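Tyrocidine synthase 2 (Brevibacillus parabrevis, PDB 6TA8) is a nonribosomal peptide synthetase, modelled here through its condensation domain, a two-lobed alpha/beta unit. Local coordinates at residues Tyr273-Leu287 with Leu339-Arg351. Numbering follows the deposited sequence.
Sequences YHTEMNDLLLTALGL and LPYQIKQTKENLR
Asp279 reaches across from the first turn of helix 277-293 as a knob set among Thr346, Lys347, Leu350 and Arg351 of helix 339-351. Its carboxylate works in several directions. OD2 accepts a hydrogen bond from Glu276 N, the N-cap residue of its own helix, at 3.3 Å, and lies 3.7 Å from Arg351 NH2. That long salt bridge is a matter of charge alone, since the oxygen sits well out of the guanidinium plane, which is turned 50° from the carboxylate. Lys347 CD lies over one face of that guanidinium, toward its rim, and also touches Asp279 OD2, while NZ turns off to a salt bridge with Glu348.

One turn on, Thr283 meets Thr346, OG1 to CB at 3.3 Å. With chi1 at -58° the hydroxyl lies beside its own backbone N and donates to Asp279 O (2.7 Å from OG1), leaving the methyl CG2 to face CG of Gln342 and CG1 of Ile343.

Apolar contacts carry the rest. Leu287 CD1 meets Leu339 CD1 at 3.6 Å, Leu280 CD2 touches Ile343 CG2, and Leu282 CD1 touches Leu350 CD1. Before helix 277-293 begins, the Tyr273 ring has Ile343 over one face and Lys344 CE at its edge; OH lies 3.3 Å from Pro340 CB and is hydrogen-bonded to His465.

The axes of 277-287 and 339-351 come within 9.0 Å, their N-to-C directions 122° apart. Helix 445-466 borders both segments, strand 383-390 receives Met277, Leu281 and Leu285, and strand 325-332 meets Leu350 and, through Asp332 O, accepts a hydrogen bond from Gln342 NE2.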
ATOM      1  N   TYR A 273     -14.522 -23.785   0.399  1.00 98.58           N
ATOM      2  CA  TYR A 273     -14.469 -23.386  -0.999  1.00 94.93           C
ATOM      3  C   TYR A 273     -13.042 -23.326  -1.523  1.00 95.42           C
ATOM      4  O   TYR A 273     -12.843 -23.058  -2.713  1.00 94.36           O
ATOM      5  CB  TYR A 273     -15.146 -22.022  -1.191  1.00 88.34           C
ATOM      6  CG  TYR A 273     -16.645 -22.031  -0.991  1.00 85.28           C
ATOM      7  CD1 TYR A 273     -17.198 -21.879   0.274  1.00 83.56           C
ATOM      8  CD2 TYR A 273     -17.507 -22.181  -2.070  1.00 84.41           C
ATOM      9  CE1 TYR A 273     -18.567 -21.884   0.459  1.00 79.33           C
ATOM     10  CE2 TYR A 273     -18.878 -22.187  -1.894  1.00 85.95           C
ATOM     11  CZ  TYR A 273     -19.402 -22.037  -0.627  1.00 84.42           C
ATOM     12  OH  TYR A 273     -20.766 -22.042  -0.447  1.00 88.02           O
ATOM     13  N   HIS A 274     -12.056 -23.585  -0.668  1.00 94.98           N
ATOM     14  CA  HIS A 274     -10.633 -23.433  -0.971  1.00 94.78           C
ATOM     15  C   HIS A 274     -10.365 -22.106  -1.678  1.00 91.53           C
ATOM     16  O   HIS A 274      -9.874 -22.043  -2.805  1.00 90.85           O
ATOM     17  CB  HIS A 274     -10.104 -24.620  -1.772  1.00 94.14           C
ATOM     18  CG  HIS A 274      -9.273 -25.563  -0.957  1.00 99.92           C
ATOM     19  ND1 HIS A 274      -7.987 -25.265  -0.559  1.00100.09           N
ATOM     20  CD2 HIS A 274      -9.550 -26.786  -0.448  1.00102.22           C
ATOM     21  CE1 HIS A 274      -7.505 -26.269   0.152  1.00102.19           C
ATOM     22  NE2 HIS A 274      -8.433 -27.205   0.234  1.00100.35           N
ATOM     23  N   THR A 275     -10.712 -21.034  -0.975  1.00 89.40           N
ATOM     24  CA  THR A 275     -10.515 -19.675  -1.443  1.00 81.86           C
ATOM     25  C   THR A 275      -9.259 -19.087  -0.812  1.00 72.24           C
ATOM     26  O   THR A 275      -8.509 -19.758  -0.097  1.00 80.37           O
ATOM     27  CB  THR A 275     -11.735 -18.810  -1.111  1.00 77.48           C
ATOM     28  OG1 THR A 275     -12.032 -18.922   0.288  1.00 75.84           O
ATOM     29  CG2 THR A 275     -12.942 -19.256  -1.917  1.00 77.37           C
ATOM     30  N   GLU A 276      -9.027 -17.812  -1.087  1.00 66.54           N
ATOM     31  CA  GLU A 276      -8.017 -17.022  -0.405  1.00 68.76           C
ATOM     32  C   GLU A 276      -8.698 -15.821   0.241  1.00 68.02           C
ATOM     33  O   GLU A 276      -9.919 -15.658   0.163  1.00 60.06           O
ATOM     34  CB  GLU A 276      -6.906 -16.597  -1.371  1.00 67.60           C
ATOM     35  CG  GLU A 276      -6.327 -17.740  -2.205  1.00 74.57           C
ATOM     36  CD  GLU A 276      -5.395 -18.652  -1.418  1.00 87.62           C
ATOM     37  OE1 GLU A 276      -5.297 -18.501  -0.181  1.00 87.75           O
ATOM     38  OE2 GLU A 276      -4.756 -19.525  -2.043  1.00 79.92           O
ATOM     39  N   MET A 277      -7.896 -14.974   0.888  1.00 68.38           N
ATOM     40  CA  MET A 277      -8.461 -13.845   1.621  1.00 57.99           C
ATOM     41  C   MET A 277      -9.185 -12.880   0.690  1.00 53.10           C
ATOM     42  O   MET A 277     -10.273 -12.391   1.016  1.00 53.59           O
ATOM     43  CB  MET A 277      -7.363 -13.116   2.391  1.00 61.34           C
ATOM     44  CG  MET A 277      -7.858 -11.889   3.128  1.00 63.92           C
ATOM     45  SD  MET A 277      -8.893 -12.315   4.539  1.00 69.14           S
ATOM     46  CE  MET A 277      -7.733 -13.263   5.518  1.00 70.34           C
ATOM     47  N   ASN A 278      -8.600 -12.597  -0.475  1.00 59.79           N
ATOM     48  CA  ASN A 278      -9.180 -11.613  -1.382  1.00 59.54           C
ATOM     49  C   ASN A 278     -10.511 -12.066  -1.968  1.00 59.25           C
ATOM     50  O   ASN A 278     -11.300 -11.219  -2.401  1.00 57.10           O
ATOM     51  CB  ASN A 278      -8.195 -11.296  -2.507  1.00 59.32           C
ATOM     52  CG  ASN A 278      -7.212 -10.204  -2.130  1.00 62.52           C
ATOM     53  OD1 ASN A 278      -7.607  -9.130  -1.676  1.00 55.80           O
ATOM     54  ND2 ASN A 278      -5.925 -10.474  -2.311  1.00 61.89           N
ATOM     55  N   ASP A 279     -10.784 -13.372  -1.989  1.00 59.26           N
ATOM     56  CA  ASP A 279     -12.046 -13.855  -2.541  1.00 54.35           C
ATOM     57  C   ASP A 279     -13.218 -13.500  -1.633  1.00 57.40           C
ATOM     58  O   ASP A 279     -14.246 -12.994  -2.097  1.00 54.00           O
ATOM     59  CB  ASP A 279     -11.978 -15.366  -2.765  1.00 62.40           C
ATOM     60  CG  ASP A 279     -11.031 -15.750  -3.885  1.00 68.84           C
ATOM     61  OD1 ASP A 279     -10.841 -14.934  -4.811  1.00 63.74           O
ATOM     62  OD2 ASP A 279     -10.478 -16.870  -3.840  1.00 70.38           O
ATOM     63  N   LEU A 280     -13.079 -13.758  -0.331  1.00 53.53           N
ATOM     64  CA  LEU A 280     -14.178 -13.521   0.599  1.00 53.19           C
ATOM     65  C   LEU A 280     -14.376 -12.035   0.878  1.00 57.89           C
ATOM     66  O   LEU A 280     -15.514 -11.582   1.050  1.00 59.71           O
ATOM     67  CB  LEU A 280     -13.931 -14.279   1.902  1.00 59.21           C
ATOM     68  CG  LEU A 280     -13.653 -15.777   1.758  1.00 60.10           C
ATOM     69  CD1 LEU A 280     -13.383 -16.409   3.114  1.00 68.78           C
ATOM     70  CD2 LEU A 280     -14.811 -16.472   1.057  1.00 52.76           C
ATOM     71  N   LEU A 281     -13.288 -11.264   0.924  1.00 56.99           N
ATOM     72  CA  LEU A 281     -13.408  -9.839   1.217  1.00 51.37           C
ATOM     73  C   LEU A 281     -14.049  -9.076   0.065  1.00 54.89           C
ATOM     74  O   LEU A 281     -14.768  -8.098   0.298  1.00 52.26           O
ATOM     75  CB  LEU A 281     -12.035  -9.250   1.540  1.00 54.70           C
ATOM     76  CG  LEU A 281     -11.413  -9.676   2.871  1.00 56.41           C
ATOM     77  CD1 LEU A 281     -10.112  -8.931   3.116  1.00 55.56           C
ATOM     78  CD2 LEU A 281     -12.387  -9.454   4.016  1.00 55.85           C
ATOM     79  N   LEU A 282     -13.802  -9.500  -1.177  1.00 51.57           N
ATOM     80  CA  LEU A 282     -14.399  -8.819  -2.321  1.00 53.71           C
ATOM     81  C   LEU A 282     -15.835  -9.262  -2.565  1.00 57.92           C
ATOM     82  O   LEU A 282     -16.635  -8.487  -3.105  1.00 55.69           O
ATOM     83  CB  LEU A 282     -13.555  -9.051  -3.575  1.00 53.51           C
ATOM     84  CG  LEU A 282     -12.222  -8.301  -3.634  1.00 53.04           C
ATOM     85  CD1 LEU A 282     -11.534  -8.528  -4.973  1.00 52.09           C
ATOM     86  CD2 LEU A 282     -12.428  -6.816  -3.376  1.00 45.22           C
ATOM     87  N   THR A 283     -16.180 -10.493  -2.181  1.00 58.64           N
ATOM     88  CA  THR A 283     -17.558 -10.952  -2.316  1.00 59.28           C
ATOM     89  C   THR A 283     -18.482 -10.181  -1.382  1.00 52.42           C
ATOM     90  O   THR A 283     -19.530  -9.678  -1.804  1.00 51.91           O
ATOM     91  CB  THR A 283     -17.642 -12.454  -2.038  1.00 59.05           C
ATOM     92  OG1 THR A 283     -16.778 -13.157  -2.939  1.00 58.19           O
ATOM     93  CG2 THR A 283     -19.068 -12.952  -2.220  1.00 54.87           C
ATOM     94  N   ALA A 284     -18.105 -10.074  -0.105  1.00 54.79           N
ATOM     95  CA  ALA A 284     -18.882  -9.279   0.837  1.00 55.58           C
ATOM     96  C   ALA A 284     -18.869  -7.798   0.488  1.00 49.69           C
ATOM     97  O   ALA A 284     -19.792  -7.075   0.875  1.00 61.26           O
ATOM     98  CB  ALA A 284     -18.356  -9.483   2.259  1.00 46.15           C
ATOM     99  N   LEU A 285     -17.846  -7.332  -0.233  1.00 50.40           N
ATOM    100  CA  LEU A 285     -17.808  -5.931  -0.640  1.00 49.87           C
ATOM    101  C   LEU A 285     -18.818  -5.648  -1.745  1.00 53.38           C
ATOM    102  O   LEU A 285     -19.486  -4.608  -1.731  1.00 53.17           O
ATOM    103  CB  LEU A 285     -16.398  -5.555  -1.096  1.00 53.06           C
ATOM    104  CG  LEU A 285     -16.208  -4.121  -1.592  1.00 43.76           C
ATOM    105  CD1 LEU A 285     -16.581  -3.126  -0.504  1.00 51.17           C
ATOM    106  CD2 LEU A 285     -14.780  -3.901  -2.062  1.00 38.27           C
ATOM    107  N   GLY A 286     -18.942  -6.560  -2.712  1.00 56.02           N
ATOM    108  CA  GLY A 286     -19.909  -6.365  -3.778  1.00 53.43           C
ATOM    109  C   GLY A 286     -21.339  -6.352  -3.273  1.00 55.93           C
ATOM    110  O   GLY A 286     -22.153  -5.532  -3.704  1.00 62.54           O
ATOM    111  N   LEU A 287     -21.663  -7.257  -2.347  1.00 53.16           N
ATOM    112  CA  LEU A 287     -23.000  -7.269  -1.766  1.00 55.03           C
ATOM    113  C   LEU A 287     -23.245  -6.042  -0.901  1.00 54.29           C
ATOM    114  O   LEU A 287     -24.386  -5.579  -0.793  1.00 54.54           O
ATOM    115  CB  LEU A 287     -23.206  -8.541  -0.945  1.00 58.03           C
ATOM    116  CG  LEU A 287     -22.796  -9.848  -1.619  1.00 58.39           C
ATOM    117  CD1 LEU A 287     -22.890 -10.992  -0.631  1.00 63.43           C
ATOM    118  CD2 LEU A 287     -23.655 -10.117  -2.842  1.00 52.78           C
ATOM    119  N   LEU A 339     -25.471 -17.331  -2.083  1.00 82.72           N
ATOM    120  CA  LEU A 339     -24.135 -17.016  -1.588  1.00 80.55           C
ATOM    121  C   LEU A 339     -23.111 -18.057  -2.037  1.00 76.65           C
ATOM    122  O   LEU A 339     -21.985 -17.680  -2.389  1.00 71.66           O
ATOM    123  CB  LEU A 339     -24.135 -16.886  -0.063  1.00 70.99           C
ATOM    124  CG  LEU A 339     -23.269 -15.749   0.480  1.00 71.91           C
ATOM    125  CD1 LEU A 339     -23.795 -14.414  -0.012  1.00 64.04           C
ATOM    126  CD2 LEU A 339     -23.211 -15.779   2.000  1.00 68.25           C
ATOM    127  N   PRO A 340     -23.428 -19.361  -2.026  1.00 79.48           N
ATOM    128  CA  PRO A 340     -22.510 -20.319  -2.669  1.00 78.05           C
ATOM    129  C   PRO A 340     -22.200 -19.965  -4.115  1.00 77.89           C
ATOM    130  O   PRO A 340     -21.030 -19.969  -4.516  1.00 74.92           O
ATOM    131  CB  PRO A 340     -23.262 -21.648  -2.544  1.00 82.29           C
ATOM    132  CG  PRO A 340     -24.052 -21.501  -1.308  1.00 79.02           C
ATOM    133  CD  PRO A 340     -24.480 -20.061  -1.263  1.00 79.87           C
ATOM    134  N   TYR A 341     -23.223 -19.642  -4.908  1.00 78.49           N
ATOM    135  CA  TYR A 341     -22.985 -19.221  -6.284  1.00 76.98           C
ATOM    136  C   TYR A 341     -22.279 -17.872  -6.343  1.00 72.77           C
ATOM    137  O   TYR A 341     -21.556 -17.595  -7.305  1.00 70.95           O
ATOM    138  CB  TYR A 341     -24.311 -19.174  -7.048  1.00 77.36           C
ATOM    139  CG  TYR A 341     -24.256 -18.456  -8.378  1.00 77.10           C
ATOM    140  CD1 TYR A 341     -23.691 -19.060  -9.494  1.00 77.71           C
ATOM    141  CD2 TYR A 341     -24.782 -17.178  -8.521  1.00 81.76           C
ATOM    142  CE1 TYR A 341     -23.644 -18.408 -10.712  1.00 80.85           C
ATOM    143  CE2 TYR A 341     -24.740 -16.519  -9.734  1.00 80.85           C
ATOM    144  CZ  TYR A 341     -24.171 -17.138 -10.826  1.00 77.32           C
ATOM    145  OH  TYR A 341     -24.127 -16.486 -12.037  1.00 79.67           O
ATOM    146  N   GLN A 342     -22.461 -17.031  -5.320  1.00 70.70           N
ATOM    147  CA  GLN A 342     -21.819 -15.720  -5.314  1.00 66.57           C
ATOM    148  C   GLN A 342     -20.323 -15.836  -5.050  1.00 65.11           C
ATOM    149  O   GLN A 342     -19.516 -15.185  -5.724  1.00 63.89           O
ATOM    150  CB  GLN A 342     -22.476 -14.820  -4.268  1.00 67.45           C
ATOM    151  CG  GLN A 342     -22.079 -13.358  -4.371  1.00 60.48           C
ATOM    152  CD  GLN A 342     -22.748 -12.655  -5.533  1.00 62.35           C
ATOM    153  OE1 GLN A 342     -23.874 -12.981  -5.904  1.00 61.24           O
ATOM    154  NE2 GLN A 342     -22.056 -11.681  -6.116  1.00 62.79           N
ATOM    155  N   ILE A 343     -19.933 -16.654  -4.069  1.00 62.03           N
ATOM    156  CA  ILE A 343     -18.516 -16.822  -3.760  1.00 64.22           C
ATOM    157  C   ILE A 343     -17.792 -17.500  -4.916  1.00 66.74           C
ATOM    158  O   ILE A 343     -16.695 -17.084  -5.305  1.00 68.55           O
ATOM    159  CB  ILE A 343     -18.344 -17.603  -2.445  1.00 60.82           C
ATOM    160  CG1 ILE A 343     -19.062 -16.883  -1.302  1.00 64.30           C
ATOM    161  CG2 ILE A 343     -16.868 -17.776  -2.114  1.00 62.40           C
ATOM    162  CD1 ILE A 343     -19.098 -17.672  -0.014  1.00 70.83           C
ATOM    163  N   LYS A 344     -18.388 -18.549  -5.487  1.00 63.87           N
ATOM    164  CA  LYS A 344     -17.776 -19.198  -6.643  1.00 68.33           C
ATOM    165  C   LYS A 344     -17.702 -18.258  -7.839  1.00 61.45           C
ATOM    166  O   LYS A 344     -16.782 -18.370  -8.658  1.00 61.92           O
ATOM    167  CB  LYS A 344     -18.549 -20.461  -7.013  1.00 72.69           C
ATOM    168  CG  LYS A 344     -18.666 -21.478  -5.890  1.00 80.01           C
ATOM    169  CD  LYS A 344     -19.465 -22.689  -6.337  1.00 85.79           C
ATOM    170  CE  LYS A 344     -19.442 -23.782  -5.287  1.00 86.80           C
ATOM    171  NZ  LYS A 344     -19.696 -25.123  -5.877  1.00 82.94           N
ATOM    172  N   GLN A 345     -18.654 -17.329  -7.958  1.00 68.41           N
ATOM    173  CA  GLN A 345     -18.613 -16.360  -9.049  1.00 67.30           C
ATOM    174  C   GLN A 345     -17.405 -15.442  -8.916  1.00 66.60           C
ATOM    175  O   GLN A 345     -16.680 -15.204  -9.888  1.00 73.82           O
ATOM    176  CB  GLN A 345     -19.908 -15.550  -9.070  1.00 64.84           C
ATOM    177  CG  GLN A 345     -19.816 -14.242  -9.832  1.00 68.60           C
ATOM    178  CD  GLN A 345     -20.249 -14.382 -11.273  1.00 74.37           C
ATOM    179  OE1 GLN A 345     -20.982 -15.306 -11.625  1.00 82.44           O
ATOM    180  NE2 GLN A 345     -19.801 -13.461 -12.118  1.00 75.26           N
ATOM    181  N   THR A 346     -17.167 -14.923  -7.709  1.00 66.70           N
ATOM    182  CA  THR A 346     -16.048 -14.010  -7.502  1.00 64.14           C
ATOM    183  C   THR A 346     -14.721 -14.758  -7.471  1.00 63.01           C
ATOM    184  O   THR A 346     -13.719 -14.276  -8.014  1.00 60.01           O
ATOM    185  CB  THR A 346     -16.259 -13.218  -6.211  1.00 61.05           C
ATOM    186  OG1 THR A 346     -17.376 -12.336  -6.372  1.00 59.30           O
ATOM    187  CG2 THR A 346     -15.020 -12.400  -5.864  1.00 59.15           C
ATOM    188  N   LYS A 347     -14.695 -15.939  -6.847  1.00 62.81           N
ATOM    189  CA  LYS A 347     -13.463 -16.718  -6.778  1.00 61.62           C
ATOM    190  C   LYS A 347     -12.942 -17.046  -8.172  1.00 66.27           C
ATOM    191  O   LYS A 347     -11.751 -16.881  -8.457  1.00 64.42           O
ATOM    192  CB  LYS A 347     -13.700 -17.993  -5.965  1.00 60.31           C
ATOM    193  CG  LYS A 347     -12.916 -19.211  -6.437  1.00 65.60           C
ATOM    194  CD  LYS A 347     -11.456 -19.156  -6.014  1.00 72.19           C
ATOM    195  CE  LYS A 347     -10.757 -20.475  -6.307  1.00 76.30           C
ATOM    196  NZ  LYS A 347     -11.026 -20.953  -7.694  1.00 68.64           N
ATOM    197  N   GLU A 348     -13.825 -17.505  -9.060  1.00 63.81           N
ATOM    198  CA  GLU A 348     -13.423 -17.776 -10.433  1.00 66.96           C
ATOM    199  C   GLU A 348     -13.271 -16.506 -11.255  1.00 64.61           C
ATOM    200  O   GLU A 348     -12.637 -16.543 -12.315  1.00 63.63           O
ATOM    201  CB  GLU A 348     -14.431 -18.714 -11.105  1.00 61.21           C
ATOM    202  CG  GLU A 348     -14.621 -20.041 -10.382  1.00 65.53           C
ATOM    203  CD  GLU A 348     -13.326 -20.815 -10.217  1.00 68.88           C
ATOM    204  OE1 GLU A 348     -12.474 -20.760 -11.131  1.00 63.91           O
ATOM    205  OE2 GLU A 348     -13.157 -21.480  -9.173  1.00 68.44           O
ATOM    206  N   ASN A 349     -13.834 -15.387 -10.794  1.00 62.44           N
ATOM    207  CA  ASN A 349     -13.643 -14.119 -11.491  1.00 60.14           C
ATOM    208  C   ASN A 349     -12.193 -13.657 -11.400  1.00 56.08           C
ATOM    209  O   ASN A 349     -11.626 -13.178 -12.388  1.00 56.66           O
ATOM    210  CB  ASN A 349     -14.587 -13.062 -10.916  1.00 59.74           C
ATOM    211  CG  ASN A 349     -14.314 -11.673 -11.456  1.00 56.30           C
ATOM    212  OD1 ASN A 349     -13.956 -11.504 -12.620  1.00 70.04           O
ATOM    213  ND2 ASN A 349     -14.485 -10.666 -10.607  1.00 55.51           N
ATOM    214  N   LEU A 350     -11.576 -13.804 -10.226  1.00 58.06           N
ATOM    215  CA  LEU A 350     -10.199 -13.361 -10.044  1.00 52.41           C
ATOM    216  C   LEU A 350      -9.193 -14.353 -10.617  1.00 52.02           C
ATOM    217  O   LEU A 350      -8.092 -13.952 -11.009  1.00 52.51           O
ATOM    218  CB  LEU A 350      -9.920 -13.114  -8.562  1.00 47.82           C
ATOM    219  CG  LEU A 350     -10.736 -11.984  -7.929  1.00 58.73           C
ATOM    220  CD1 LEU A 350     -10.708 -12.075  -6.413  1.00 60.05           C
ATOM    221  CD2 LEU A 350     -10.237 -10.625  -8.394  1.00 49.41           C
ATOM    222  N   ARG A 351      -9.544 -15.641 -10.672  1.00 55.89           N
ATOM    223  CA  ARG A 351      -8.664 -16.612 -11.313  1.00 55.09           C
ATOM    224  C   ARG A 351      -8.534 -16.346 -12.807  1.00 53.57           C
ATOM    225  O   ARG A 351      -7.494 -16.649 -13.402  1.00 60.14           O
ATOM    226  CB  ARG A 351      -9.175 -18.031 -11.069  1.00 58.75           C
ATOM    227  CG  ARG A 351      -9.234 -18.434  -9.604  1.00 62.27           C
ATOM    228  CD  ARG A 351      -7.846 -18.591  -9.010  1.00 64.89           C
ATOM    229  NE  ARG A 351      -7.899 -19.069  -7.631  1.00 69.26           N
ATOM    230  CZ  ARG A 351      -7.690 -18.303  -6.566  1.00 74.23           C
ATOM    231  NH1 ARG A 351      -7.409 -17.016  -6.716  1.00 73.99           N
ATOM    232  NH2 ARG A 351      -7.761 -18.825  -5.349  1.00 78.35           N
TER